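Local coordinates for imidazoleglycerol-phosphate dehydratase (Pyrococcus furiosus, PDB 5DNL), which catalyses the manganese-dependent dehydration of imidazoleglycerol phosphate to imidazoleacetol phosphate, the sixth step of histidine biosynthesis, at residues 105-114 / 138-148; 119-130 / 148-159. One frame throughout, in Å; residues are numbered along the deposited sequence.

Contact 1: 105-114 / 138-148; sequences VNIKDAEEGF and QLSGENAHHIV. With MN (manganese (II) ion), chain E; MN (manganese (II) ion), chain D; 5DL ([(2S)-2-hydroxy-3-(1H-1,2,4-triazol-1-yl)propyl]phosphonic acid), chain F.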
loop_
_atom_site.group_PDB
_atom_site.type_symbol
_atom_site.label_atom_id
_atom_site.label_comp_id
_atom_site.label_asym_id
_atom_site.label_seq_id
_atom_site.Cartn_x
_atom_site.Cartn_y
_atom_site.Cartn_z
ATOM N N VAL A 105 -18.631 -15.051 -18.164
ATOM C CA VAL A 105 -18.636 -16.177 -17.237
ATOM C C VAL A 105 -17.342 -16.213 -16.443
ATOM O O VAL A 105 -16.349 -15.536 -16.792
ATOM C CB VAL A 105 -18.877 -17.524 -17.968
ATOM C CG1 VAL A 105 -20.215 -17.498 -18.674
ATOM C CG2 VAL A 105 -17.782 -17.846 -18.975
ATOM N N ASN A 106 -17.362 -16.993 -15.373
ATOM C CA ASN A 106 -16.235 -17.086 -14.449
ATOM C C ASN A 106 -16.194 -18.506 -13.932
ATOM O O ASN A 106 -16.859 -18.851 -12.951
ATOM C CB ASN A 106 -16.364 -16.078 -13.302
ATOM C CG ASN A 106 -15.145 -16.065 -12.394
ATOM O OD1 ASN A 106 -14.167 -16.757 -12.635
ATOM N ND2 ASN A 106 -15.204 -15.257 -11.346
ATOM N N ILE A 107 -15.478 -19.342 -14.668
ATOM C CA ILE A 107 -15.376 -20.753 -14.340
ATOM C C ILE A 107 -14.241 -20.967 -13.358
ATOM O O ILE A 107 -13.080 -20.672 -13.686
ATOM C CB ILE A 107 -15.129 -21.576 -15.603
ATOM C CG1 ILE A 107 -16.322 -21.474 -16.566
ATOM C CG2 ILE A 107 -14.860 -23.027 -15.244
ATOM C CD1 ILE A 107 -16.115 -22.162 -17.894
ATOM N N LYS A 108 -14.565 -21.468 -12.172
ATOM C CA LYS A 108 -13.573 -21.755 -11.126
ATOM C C LYS A 108 -13.093 -23.193 -11.251
ATOM O O LYS A 108 -11.912 -23.445 -11.185
ATOM C CB LYS A 108 -14.130 -21.494 -9.736
ATOM C CG LYS A 108 -13.132 -21.765 -8.605
ATOM C CD LYS A 108 -13.667 -21.354 -7.245
ATOM C CE LYS A 108 -12.626 -21.558 -6.151
ATOM N NZ LYS A 108 -13.233 -21.443 -4.796
ATOM N N ASP A 109 -14.024 -24.132 -11.405
ATOM C CA ASP A 109 -13.688 -25.552 -11.507
ATOM C C ASP A 109 -13.858 -25.997 -12.967
ATOM O O ASP A 109 -14.976 -26.250 -13.452
ATOM C CB ASP A 109 -14.561 -26.393 -10.578
ATOM C CG ASP A 109 -14.554 -25.908 -9.106
ATOM O OD1 ASP A 109 -13.533 -25.388 -8.623
ATOM O OD2 ASP A 109 -15.597 -26.083 -8.438
ATOM N N ALA A 110 -12.750 -26.041 -13.690
ATOM C CA ALA A 110 -12.765 -26.362 -15.105
ATOM C C ALA A 110 -13.126 -27.819 -15.335
ATOM O O ALA A 110 -12.945 -28.673 -14.457
ATOM C CB ALA A 110 -11.407 -26.055 -15.717
ATOM N N GLU A 111 -13.601 -28.109 -16.536
ATOM C CA GLU A 111 -13.941 -29.471 -16.912
ATOM C C GLU A 111 -13.537 -29.717 -18.359
ATOM O O GLU A 111 -13.844 -28.897 -19.241
ATOM C CB GLU A 111 -15.450 -29.661 -16.759
ATOM C CG GLU A 111 -15.912 -31.097 -16.908
ATOM C CD GLU A 111 -17.347 -31.270 -16.442
ATOM O OE1 GLU A 111 -17.657 -30.854 -15.297
ATOM O OE2 GLU A 111 -18.156 -31.763 -17.251
ATOM N N GLU A 112 -12.913 -30.866 -18.611
ATOM C CA GLU A 112 -12.471 -31.231 -19.961
ATOM C C GLU A 112 -13.641 -31.208 -20.950
ATOM O O GLU A 112 -14.707 -31.749 -20.663
ATOM C CB GLU A 112 -11.882 -32.635 -20.027
ATOM C CG GLU A 112 -10.728 -33.000 -19.114
ATOM C CD GLU A 112 -10.506 -34.511 -19.036
ATOM O OE1 GLU A 112 -11.488 -35.288 -18.925
ATOM O OE2 GLU A 112 -9.333 -34.933 -19.088
ATOM N N GLY A 113 -13.440 -30.569 -22.097
ATOM C CA GLY A 113 -14.470 -30.472 -23.119
ATOM C C GLY A 113 -15.257 -29.180 -23.075
ATOM O O GLY A 113 -15.930 -28.840 -24.055
ATOM N N PHE A 114 -15.202 -28.477 -21.932
ATOM C CA PHE A 114 -15.915 -27.231 -21.723
ATOM C C PHE A 114 -14.868 -26.134 -21.739
ATOM O O PHE A 114 -13.898 -26.162 -20.982
ATOM C CB PHE A 114 -16.680 -27.239 -20.400
ATOM C CG PHE A 114 -17.894 -28.133 -20.418
ATOM C CD1 PHE A 114 -17.803 -29.477 -20.073
ATOM C CD2 PHE A 114 -19.135 -27.628 -20.776
ATOM C CE1 PHE A 114 -18.924 -30.293 -20.082
ATOM C CE2 PHE A 114 -20.255 -28.438 -20.800
ATOM C CZ PHE A 114 -20.145 -29.765 -20.468
ATOM N N GLN A 138 -23.140 -14.554 -16.193
ATOM C CA GLN A 138 -23.110 -15.376 -15.002
ATOM C C GLN A 138 -23.366 -14.526 -13.758
ATOM O O GLN A 138 -22.675 -13.527 -13.533
ATOM C CB GLN A 138 -21.775 -16.091 -14.892
ATOM C CG GLN A 138 -21.622 -16.976 -13.672
ATOM C CD GLN A 138 -20.332 -17.741 -13.704
ATOM O OE1 GLN A 138 -19.836 -18.098 -14.763
ATOM N NE2 GLN A 138 -19.755 -17.966 -12.530
ATOM N N LEU A 139 -24.362 -14.905 -12.953
ATOM C CA LEU A 139 -24.656 -14.252 -11.680
ATOM C C LEU A 139 -24.020 -14.954 -10.490
ATOM O O LEU A 139 -23.646 -14.295 -9.522
ATOM C CB LEU A 139 -26.169 -14.185 -11.471
ATOM C CG LEU A 139 -26.928 -13.531 -12.626
ATOM C CD1 LEU A 139 -28.414 -13.545 -12.364
ATOM C CD2 LEU A 139 -26.431 -12.113 -12.893
ATOM N N SER A 140 -23.920 -16.286 -10.555
ATOM C CA SER A 140 -23.267 -17.108 -9.545
ATOM C C SER A 140 -22.730 -18.350 -10.231
ATOM O O SER A 140 -23.204 -18.728 -11.301
ATOM C CB SER A 140 -24.255 -17.547 -8.466
ATOM O OG SER A 140 -24.932 -16.447 -7.903
ATOM N N GLY A 141 -21.757 -18.990 -9.597
ATOM C CA GLY A 141 -21.358 -20.326 -9.992
ATOM C C GLY A 141 -19.873 -20.542 -10.016
ATOM O O GLY A 141 -19.086 -19.603 -10.065
ATOM N N GLU A 142 -19.519 -21.822 -10.009
ATOM C CA GLU A 142 -18.125 -22.273 -10.071
ATOM C C GLU A 142 -17.872 -23.377 -11.095
ATOM O O GLU A 142 -16.822 -23.403 -11.719
ATOM C CB GLU A 142 -17.689 -22.745 -8.673
ATOM C CG GLU A 142 -17.876 -21.619 -7.644
ATOM C CD GLU A 142 -17.104 -21.767 -6.358
ATOM O OE1 GLU A 142 -16.738 -22.889 -5.999
ATOM O OE2 GLU A 142 -16.870 -20.742 -5.691
ATOM N N ASN A 143 -18.810 -24.312 -11.249
ATOM C CA ASN A 143 -18.591 -25.503 -12.056
ATOM C C ASN A 143 -18.773 -25.257 -13.560
ATOM O O ASN A 143 -19.804 -24.749 -13.997
ATOM C CB ASN A 143 -19.548 -26.609 -11.616
ATOM C CG ASN A 143 -19.318 -27.893 -12.351
ATOM O OD1 ASN A 143 -19.786 -28.063 -13.462
ATOM N ND2 ASN A 143 -18.553 -28.803 -11.751
ATOM N N ALA A 144 -17.780 -25.615 -14.364
ATOM C CA ALA A 144 -17.820 -25.316 -15.807
ATOM C C ALA A 144 -19.052 -25.889 -16.505
ATOM O O ALA A 144 -19.682 -25.217 -17.290
ATOM C CB ALA A 144 -16.569 -25.841 -16.503
ATOM N N HIS A 145 -19.353 -27.147 -16.236
ATOM C CA HIS A 145 -20.462 -27.839 -16.905
ATOM C C HIS A 145 -21.767 -27.179 -16.495
ATOM O O HIS A 145 -22.634 -26.924 -17.347
ATOM C CB HIS A 145 -20.435 -29.307 -16.468
ATOM C CG HIS A 145 -21.373 -30.230 -17.178
ATOM N ND1 HIS A 145 -20.975 -31.499 -17.530
ATOM C CD2 HIS A 145 -22.687 -30.151 -17.488
ATOM C CE1 HIS A 145 -21.990 -32.145 -18.079
ATOM N NE2 HIS A 145 -23.040 -31.355 -18.060
ATOM N N HIS A 146 -21.928 -26.885 -15.206
ATOM C CA HIS A 146 -23.169 -26.270 -14.726
ATOM C C HIS A 146 -23.363 -24.878 -15.353
ATOM O O HIS A 146 -24.465 -24.526 -15.772
ATOM C CB HIS A 146 -23.198 -26.165 -13.218
ATOM C CG HIS A 146 -23.179 -27.489 -12.524
ATOM N ND1 HIS A 146 -22.843 -27.623 -11.193
ATOM C CD2 HIS A 146 -23.446 -28.738 -12.977
ATOM C CE1 HIS A 146 -22.930 -28.892 -10.849
ATOM N NE2 HIS A 146 -23.273 -29.595 -11.912
ATOM N N ILE A 147 -22.282 -24.109 -15.443
ATOM C CA ILE A 147 -22.331 -22.762 -16.025
ATOM C C ILE A 147 -22.680 -22.824 -17.509
ATOM O O ILE A 147 -23.587 -22.119 -17.975
ATOM C CB ILE A 147 -21.003 -22.000 -15.792
ATOM C CG1 ILE A 147 -20.831 -21.697 -14.307
ATOM C CG2 ILE A 147 -20.964 -20.718 -16.604
ATOM C CD1 ILE A 147 -19.411 -21.339 -13.890
ATOM N N VAL A 148 -21.956 -23.648 -18.256
ATOM C CA VAL A 148 -22.132 -23.701 -19.712
ATOM C C VAL A 148 -23.506 -24.316 -20.043
ATOM O O VAL A 148 -24.237 -23.799 -20.902
ATOM C CB VAL A 148 -20.978 -24.436 -20.377
ATOM C CG1 VAL A 148 -21.210 -24.640 -21.870
ATOM C CG2 VAL A 148 -19.683 -23.659 -20.183
HETATM MN MN MN E . -25.250 -32.119 -18.185
HETATM MN MN MN D . -23.585 -31.871 -11.830
HETATM N N1 5DL F . -25.234 -31.860 -15.961
HETATM C C3 5DL F . -26.127 -31.679 -13.904
HETATM N N2 5DL F . -26.373 -31.663 -15.220
HETATM C C8 5DL F . -29.664 -32.270 -17.090
HETATM C C7 5DL F . -28.251 -32.603 -16.606
HETATM C C6 5DL F . -27.702 -31.448 -15.781
HETATM C C5 5DL F . -24.292 -31.998 -15.022
HETATM O O10 5DL F . -30.745 -32.936 -14.729
HETATM P P9 5DL F . -30.889 -31.909 -15.801
HETATM O O11 5DL F . -32.235 -31.918 -16.483
HETATM O O12 5DL F . -30.635 -30.512 -15.254
HETATM O O13 5DL F . -27.369 -32.852 -17.710
HETATM N N4 5DL F . -24.784 -31.897 -13.766
HETATM O O HOH W 1 -16.425 -18.748 -10.196
HETATM O O HOH W 2 -17.558 -28.031 -9.116
HETATM O O HOH W 3 -17.555 -25.428 -6.106
HETATM O O HOH W 4 -25.580 -31.702 -10.909
#

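Contact 2: 119-130 / 148-159; sequences LKEFVWGLARGL and VEAAFKGLGMAL. With MN (manganese (II) ion), chain B; MN (manganese (II) ion), chain E; 5DL ([(2S)-2-hydroxy-3-(1H-1,2,4-triazol-1-yl)propyl]phosphonic acid), chain F.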
loop_
_atom_site.group_PDB
_atom_site.type_symbol
_atom_site.label_atom_id
_atom_site.label_comp_id
_atom_site.label_asym_id
_atom_site.label_seq_id
_atom_site.Cartn_x
_atom_site.Cartn_y
_atom_site.Cartn_z
ATOM N N LEU A 119 -17.596 -21.783 -26.091
ATOM C CA LEU A 119 -18.875 -21.146 -25.761
ATOM C C LEU A 119 -19.031 -19.818 -26.461
ATOM O O LEU A 119 -20.043 -19.548 -27.116
ATOM C CB LEU A 119 -19.047 -20.967 -24.260
ATOM C CG LEU A 119 -20.271 -20.163 -23.835
ATOM C CD1 LEU A 119 -21.567 -20.875 -24.198
ATOM C CD2 LEU A 119 -20.202 -19.914 -22.334
ATOM N N LYS A 120 -18.001 -18.983 -26.344
ATOM C CA LYS A 120 -18.042 -17.643 -26.946
ATOM C C LYS A 120 -18.186 -17.722 -28.460
ATOM O O LYS A 120 -18.926 -16.930 -29.060
ATOM C CB LYS A 120 -16.813 -16.803 -26.591
ATOM C CG LYS A 120 -16.814 -16.288 -25.171
ATOM C CD LYS A 120 -15.595 -15.409 -24.920
ATOM C CE LYS A 120 -15.646 -14.736 -23.567
ATOM N NZ LYS A 120 -14.398 -13.954 -23.347
ATOM N N GLU A 121 -17.486 -18.660 -29.092
ATOM C CA GLU A 121 -17.551 -18.751 -30.550
ATOM C C GLU A 121 -18.901 -19.291 -31.035
ATOM O O GLU A 121 -19.428 -18.830 -32.063
ATOM C CB GLU A 121 -16.355 -19.507 -31.105
ATOM C CG GLU A 121 -15.098 -18.675 -30.990
ATOM C CD GLU A 121 -15.204 -17.400 -31.785
ATOM O OE1 GLU A 121 -15.150 -17.444 -33.040
ATOM O OE2 GLU A 121 -15.426 -16.347 -31.151
ATOM N N PHE A 122 -19.492 -20.215 -30.293
ATOM C CA PHE A 122 -20.857 -20.629 -30.608
ATOM C C PHE A 122 -21.827 -19.436 -30.513
ATOM O O PHE A 122 -22.658 -19.217 -31.406
ATOM C CB PHE A 122 -21.323 -21.758 -29.671
ATOM C CG PHE A 122 -22.817 -22.004 -29.733
ATOM C CD1 PHE A 122 -23.359 -22.791 -30.735
ATOM C CD2 PHE A 122 -23.669 -21.411 -28.824
ATOM C CE1 PHE A 122 -24.736 -22.982 -30.826
ATOM C CE2 PHE A 122 -25.034 -21.606 -28.902
ATOM C CZ PHE A 122 -25.566 -22.385 -29.901
ATOM N N VAL A 123 -21.738 -18.669 -29.426
ATOM C CA VAL A 123 -22.661 -17.557 -29.184
ATOM C C VAL A 123 -22.480 -16.454 -30.221
ATOM O O VAL A 123 -23.469 -15.913 -30.752
ATOM C CB VAL A 123 -22.561 -17.011 -27.742
ATOM C CG1 VAL A 123 -23.478 -15.821 -27.559
ATOM C CG2 VAL A 123 -22.936 -18.101 -26.735
ATOM N N TRP A 124 -21.230 -16.097 -30.534
ATOM C CA TRP A 124 -20.987 -15.149 -31.609
ATOM C C TRP A 124 -21.490 -15.649 -32.950
ATOM O O TRP A 124 -22.035 -14.866 -33.732
ATOM C CB TRP A 124 -19.502 -14.765 -31.725
ATOM C CG TRP A 124 -19.142 -13.510 -31.009
ATOM C CD1 TRP A 124 -18.373 -13.399 -29.881
ATOM C CD2 TRP A 124 -19.523 -12.189 -31.373
ATOM N NE1 TRP A 124 -18.242 -12.067 -29.539
ATOM C CE2 TRP A 124 -18.931 -11.309 -30.441
ATOM C CE3 TRP A 124 -20.290 -11.657 -32.404
ATOM C CZ2 TRP A 124 -19.110 -9.918 -30.510
ATOM C CZ3 TRP A 124 -20.446 -10.275 -32.470
ATOM C CH2 TRP A 124 -19.856 -9.436 -31.535
ATOM N N GLY A 125 -21.317 -16.941 -33.211
ATOM C CA GLY A 125 -21.817 -17.535 -34.450
ATOM C C GLY A 125 -23.335 -17.407 -34.521
ATOM O O GLY A 125 -23.894 -16.983 -35.554
ATOM N N LEU A 126 -23.993 -17.759 -33.419
ATOM C CA LEU A 126 -25.433 -17.637 -33.316
ATOM C C LEU A 126 -25.907 -16.192 -33.485
ATOM O O LEU A 126 -26.864 -15.909 -34.226
ATOM C CB LEU A 126 -25.876 -18.208 -31.962
ATOM C CG LEU A 126 -27.353 -18.190 -31.606
ATOM C CD1 LEU A 126 -28.111 -19.045 -32.603
ATOM C CD2 LEU A 126 -27.605 -18.676 -30.185
ATOM N N ALA A 127 -25.223 -15.254 -32.839
ATOM C CA ALA A 127 -25.575 -13.853 -32.975
ATOM C C ALA A 127 -25.459 -13.377 -34.413
ATOM O O ALA A 127 -26.308 -12.590 -34.884
ATOM C CB ALA A 127 -24.715 -12.982 -32.066
ATOM N N ARG A 128 -24.398 -13.802 -35.094
ATOM C CA ARG A 128 -24.189 -13.428 -36.492
ATOM C C ARG A 128 -25.144 -14.113 -37.470
ATOM O O ARG A 128 -25.595 -13.472 -38.421
ATOM C CB ARG A 128 -22.729 -13.649 -36.885
ATOM C CG ARG A 128 -21.768 -12.676 -36.210
ATOM C CD ARG A 128 -20.340 -13.075 -36.432
ATOM N NE ARG A 128 -19.432 -12.104 -35.813
ATOM C CZ ARG A 128 -18.369 -12.406 -35.089
ATOM N NH1 ARG A 128 -17.976 -13.665 -34.916
ATOM N NH2 ARG A 128 -17.687 -11.417 -34.524
ATOM N N GLY A 129 -25.477 -15.377 -37.221
ATOM C CA GLY A 129 -26.388 -16.119 -38.132
ATOM C C GLY A 129 -27.830 -15.703 -37.982
ATOM O O GLY A 129 -28.550 -15.548 -38.985
ATOM N N LEU A 130 -28.264 -15.517 -36.742
ATOM C CA LEU A 130 -29.622 -15.036 -36.443
ATOM C C LEU A 130 -29.767 -13.540 -36.680
ATOM O O LEU A 130 -30.862 -13.077 -37.046
ATOM C CB LEU A 130 -30.020 -15.422 -35.019
ATOM C CG LEU A 130 -31.374 -14.984 -34.478
ATOM C CD1 LEU A 130 -32.498 -15.522 -35.373
ATOM C CD2 LEU A 130 -31.518 -15.392 -33.025
ATOM N N VAL A 148 -21.956 -23.648 -18.256
ATOM C CA VAL A 148 -22.132 -23.701 -19.712
ATOM C C VAL A 148 -23.506 -24.316 -20.043
ATOM O O VAL A 148 -24.237 -23.799 -20.902
ATOM C CB VAL A 148 -20.978 -24.436 -20.377
ATOM C CG1 VAL A 148 -21.210 -24.640 -21.870
ATOM C CG2 VAL A 148 -19.683 -23.659 -20.183
ATOM N N GLU A 149 -23.877 -25.407 -19.370
ATOM C CA GLU A 149 -25.190 -25.997 -19.653
ATOM C C GLU A 149 -26.317 -25.034 -19.268
ATOM O O GLU A 149 -27.301 -24.944 -19.992
ATOM C CB GLU A 149 -25.374 -27.368 -18.991
ATOM C CG GLU A 149 -26.609 -28.106 -19.475
ATOM C CD GLU A 149 -26.738 -29.495 -18.944
ATOM O OE1 GLU A 149 -25.763 -30.049 -18.371
ATOM O OE2 GLU A 149 -27.881 -30.009 -19.059
ATOM N N ALA A 150 -26.206 -24.323 -18.144
ATOM C CA ALA A 150 -27.211 -23.316 -17.815
ATOM C C ALA A 150 -27.332 -22.254 -18.917
ATOM O O ALA A 150 -28.428 -21.824 -19.253
ATOM C CB ALA A 150 -26.917 -22.670 -16.472
ATOM N N ALA A 151 -26.204 -21.842 -19.493
ATOM C CA ALA A 151 -26.235 -20.910 -20.618
ATOM C C ALA A 151 -26.994 -21.464 -21.821
ATOM O O ALA A 151 -27.785 -20.754 -22.424
ATOM C CB ALA A 151 -24.821 -20.522 -21.013
ATOM N N PHE A 152 -26.754 -22.723 -22.174
ATOM C CA PHE A 152 -27.472 -23.342 -23.301
ATOM C C PHE A 152 -28.969 -23.524 -23.008
ATOM O O PHE A 152 -29.811 -23.248 -23.887
ATOM C CB PHE A 152 -26.840 -24.666 -23.735
ATOM C CG PHE A 152 -25.678 -24.502 -24.664
ATOM C CD1 PHE A 152 -24.389 -24.306 -24.194
ATOM C CD2 PHE A 152 -25.875 -24.550 -26.034
ATOM C CE1 PHE A 152 -23.312 -24.178 -25.071
ATOM C CE2 PHE A 152 -24.811 -24.406 -26.932
ATOM C CZ PHE A 152 -23.516 -24.227 -26.447
ATOM N N LYS A 153 -29.308 -23.953 -21.797
ATOM C CA LYS A 153 -30.730 -24.039 -21.406
ATOM C C LYS A 153 -31.376 -22.659 -21.513
ATOM O O LYS A 153 -32.498 -22.505 -22.018
ATOM C CB LYS A 153 -30.879 -24.545 -19.972
ATOM C CG LYS A 153 -30.511 -25.992 -19.710
ATOM C CD LYS A 153 -30.915 -26.381 -18.297
ATOM C CE LYS A 153 -30.692 -27.860 -17.991
ATOM N NZ LYS A 153 -31.338 -28.188 -16.688
ATOM N N GLY A 154 -30.657 -21.648 -21.027
ATOM C CA GLY A 154 -31.123 -20.291 -21.061
ATOM C C GLY A 154 -31.315 -19.726 -22.444
ATOM O O GLY A 154 -32.275 -19.009 -22.683
ATOM N N LEU A 155 -30.369 -19.989 -23.336
ATOM C CA LEU A 155 -30.547 -19.614 -24.742
ATOM C C LEU A 155 -31.812 -20.231 -25.320
ATOM O O LEU A 155 -32.558 -19.555 -26.029
ATOM C CB LEU A 155 -29.332 -20.005 -25.563
ATOM C CG LEU A 155 -28.130 -19.075 -25.399
ATOM C CD1 LEU A 155 -26.890 -19.760 -25.940
ATOM C CD2 LEU A 155 -28.353 -17.746 -26.091
ATOM N N GLY A 156 -32.044 -21.506 -25.026
ATOM C CA GLY A 156 -33.256 -22.164 -25.519
ATOM C C GLY A 156 -34.502 -21.492 -24.987
ATOM O O GLY A 156 -35.398 -21.137 -25.779
ATOM N N MET A 157 -34.557 -21.267 -23.677
ATOM C CA MET A 157 -35.721 -20.618 -23.058
ATOM C C MET A 157 -35.932 -19.201 -23.581
ATOM O O MET A 157 -37.042 -18.801 -23.839
ATOM C CB MET A 157 -35.572 -20.551 -21.541
ATOM C CG MET A 157 -35.616 -21.867 -20.820
ATOM S SD MET A 157 -37.287 -22.524 -20.697
ATOM C CE MET A 157 -38.196 -21.015 -20.888
ATOM N N ALA A 158 -34.857 -18.437 -23.716
ATOM C CA ALA A 158 -34.965 -17.053 -24.161
ATOM C C ALA A 158 -35.452 -16.963 -25.587
ATOM O O ALA A 158 -36.320 -16.131 -25.912
ATOM C CB ALA A 158 -33.635 -16.320 -23.997
ATOM N N LEU A 159 -34.916 -17.826 -26.440
ATOM C CA LEU A 159 -35.314 -17.850 -27.841
ATOM C C LEU A 159 -36.714 -18.436 -28.019
ATOM O O LEU A 159 -37.415 -18.040 -28.945
ATOM C CB LEU A 159 -34.286 -18.552 -28.728
ATOM C CG LEU A 159 -33.049 -17.687 -29.030
ATOM C CD1 LEU A 159 -31.877 -18.536 -29.444
ATOM C CD2 LEU A 159 -33.361 -16.629 -30.087
HETATM MN MN MN B . -13.748 -18.099 -34.574
HETATM MN MN MN E . -25.250 -32.119 -18.185
HETATM N N1 5DL F . -25.234 -31.860 -15.961
HETATM C C3 5DL F . -26.127 -31.679 -13.904
HETATM N N2 5DL F . -26.373 -31.663 -15.220
HETATM C C8 5DL F . -29.664 -32.270 -17.090
HETATM C C7 5DL F . -28.251 -32.603 -16.606
HETATM C C6 5DL F . -27.702 -31.448 -15.781
HETATM C C5 5DL F . -24.292 -31.998 -15.022
HETATM O O10 5DL F . -30.745 -32.936 -14.729
HETATM P P9 5DL F . -30.889 -31.909 -15.801
HETATM O O11 5DL F . -32.235 -31.918 -16.483
HETATM O O12 5DL F . -30.635 -30.512 -15.254
HETATM O O13 5DL F . -27.369 -32.852 -17.710
HETATM N N4 5DL F . -24.784 -31.897 -13.766
HETATM O O HOH W 5 -14.351 -16.559 -36.031
#

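Contact 1: 105-114 / 138-148
Glu111 and His145 meet because both first torsions turn CG away from the backbone N (chi1 -171° and -172°): the extended glutamate brings OE2 to the histidine edge, with His145 ND1 donating to it over 2.8 Å. OE2 is met on its syn side and lies close to the imidazole plane; the strongest polar partner of this carboxylate is, however, His52 of a second subunit. Phe114 comes from the same loop, its CZ 3.5 Å above one face of the His145 ring, while C5 of the inhibitor triazole lies over the opposite face. The two ring planes are inclined at 34°, and His145 CA sits over the Phe114 face. Behind them, Glu142 O accepts from both Lys108 N and Asp109 N, the latter nearly straight, Ala144 N donates to Asp109 O, and the backbones of Asp109 and Asn143 form a single beta bridge. Further back, the Gln138 amide grips one residue twice: OE1 takes Asn106 N at 2.8 Å and NE2 gives to Asn106 O at 3.1 Å. Asn143 OD1 caps the helix at His146 N, while the amide's strongest partner is Ser117 of the second subunit. His145 NE2 and His146 NE2 each bind a manganese ion at 2.3 Å, and the triazole bridges the two metals. With ND1 donating to a carboxylate, His145 presents NE2 as the ligand nitrogen, and Glu111 probably makes it more electron-rich toward the metal.

Contact 2: 119-130 / 148-159
This is buried apolar packing between two nearly parallel helices, 116-130 and 144-162, in the alpha+beta fold of the dehydratase (S5 clan), where both lie against the mixed sheet of strands 77-84, 87-94, 133-140 and 100-104; helix 116-130 is the crossover of a beta-alpha-beta unit joining parallel strands 100-104 and 133-140. The segments 119-130 and 148-159 run at 13° to each other with axes 12.1 Å apart, a wide separation bridged by large side chains and by no hydrogen bond. Phe122, extended with CG opposite its backbone N (chi1 167°), and Phe152 reach across from opposing directions. Phe152 CE2 stands over one face of the Phe122 ring, displaced toward its rim, and the ring planes make 35°. Leu155 CD1 lies at the edge of the same Phe122 ring, 4.0 Å from CE2. Toward the N-terminal end, Leu119 CD1 approaches Phe152 CE1 at 3.8 Å. Further along, Leu126 CD2 lies 4.3 Å from both Leu155 CD2 and Leu159 CD1. Beneath the pair, Ile134 of the sheet touches Val123, Leu126 and Leu155. Polar groups of both helices point elsewhere: Glu121 OE1 and Glu149 OE1 bind different manganese ions, and Lys153 NZ donates to the inhibitor phosphonate at O12. At the C-terminal end, Leu130 and Leu159 slide past each other in opposite directions, their CD2 methyls 3.7 Å apart.

Overall arrangement
The centres of contact 1 and contact 2 lie 15 Å apart, and helix 144-162 joins them, with Val148 in both. Along the chain the segments alternate, 105-114, 119-130, 138-148, 148-159, with strand 133-140, whose end enters contact 1, between the two helices in sequence. The centre of contact 2 lies about 3 Å, and that of contact 1 about 17 Å, from the centre of the chain. Helix 144-162 carries metal ligands at His145, His146 and Glu149, and its later turns pack in contact 2. Both manganese ions draw ligands from a second subunit: His53 joins His145, Glu149 and His29 at one, and His52, Glu56 and Glu121 join His146 at the other, consistent with active sites assembled between copies in the 24-chain particle.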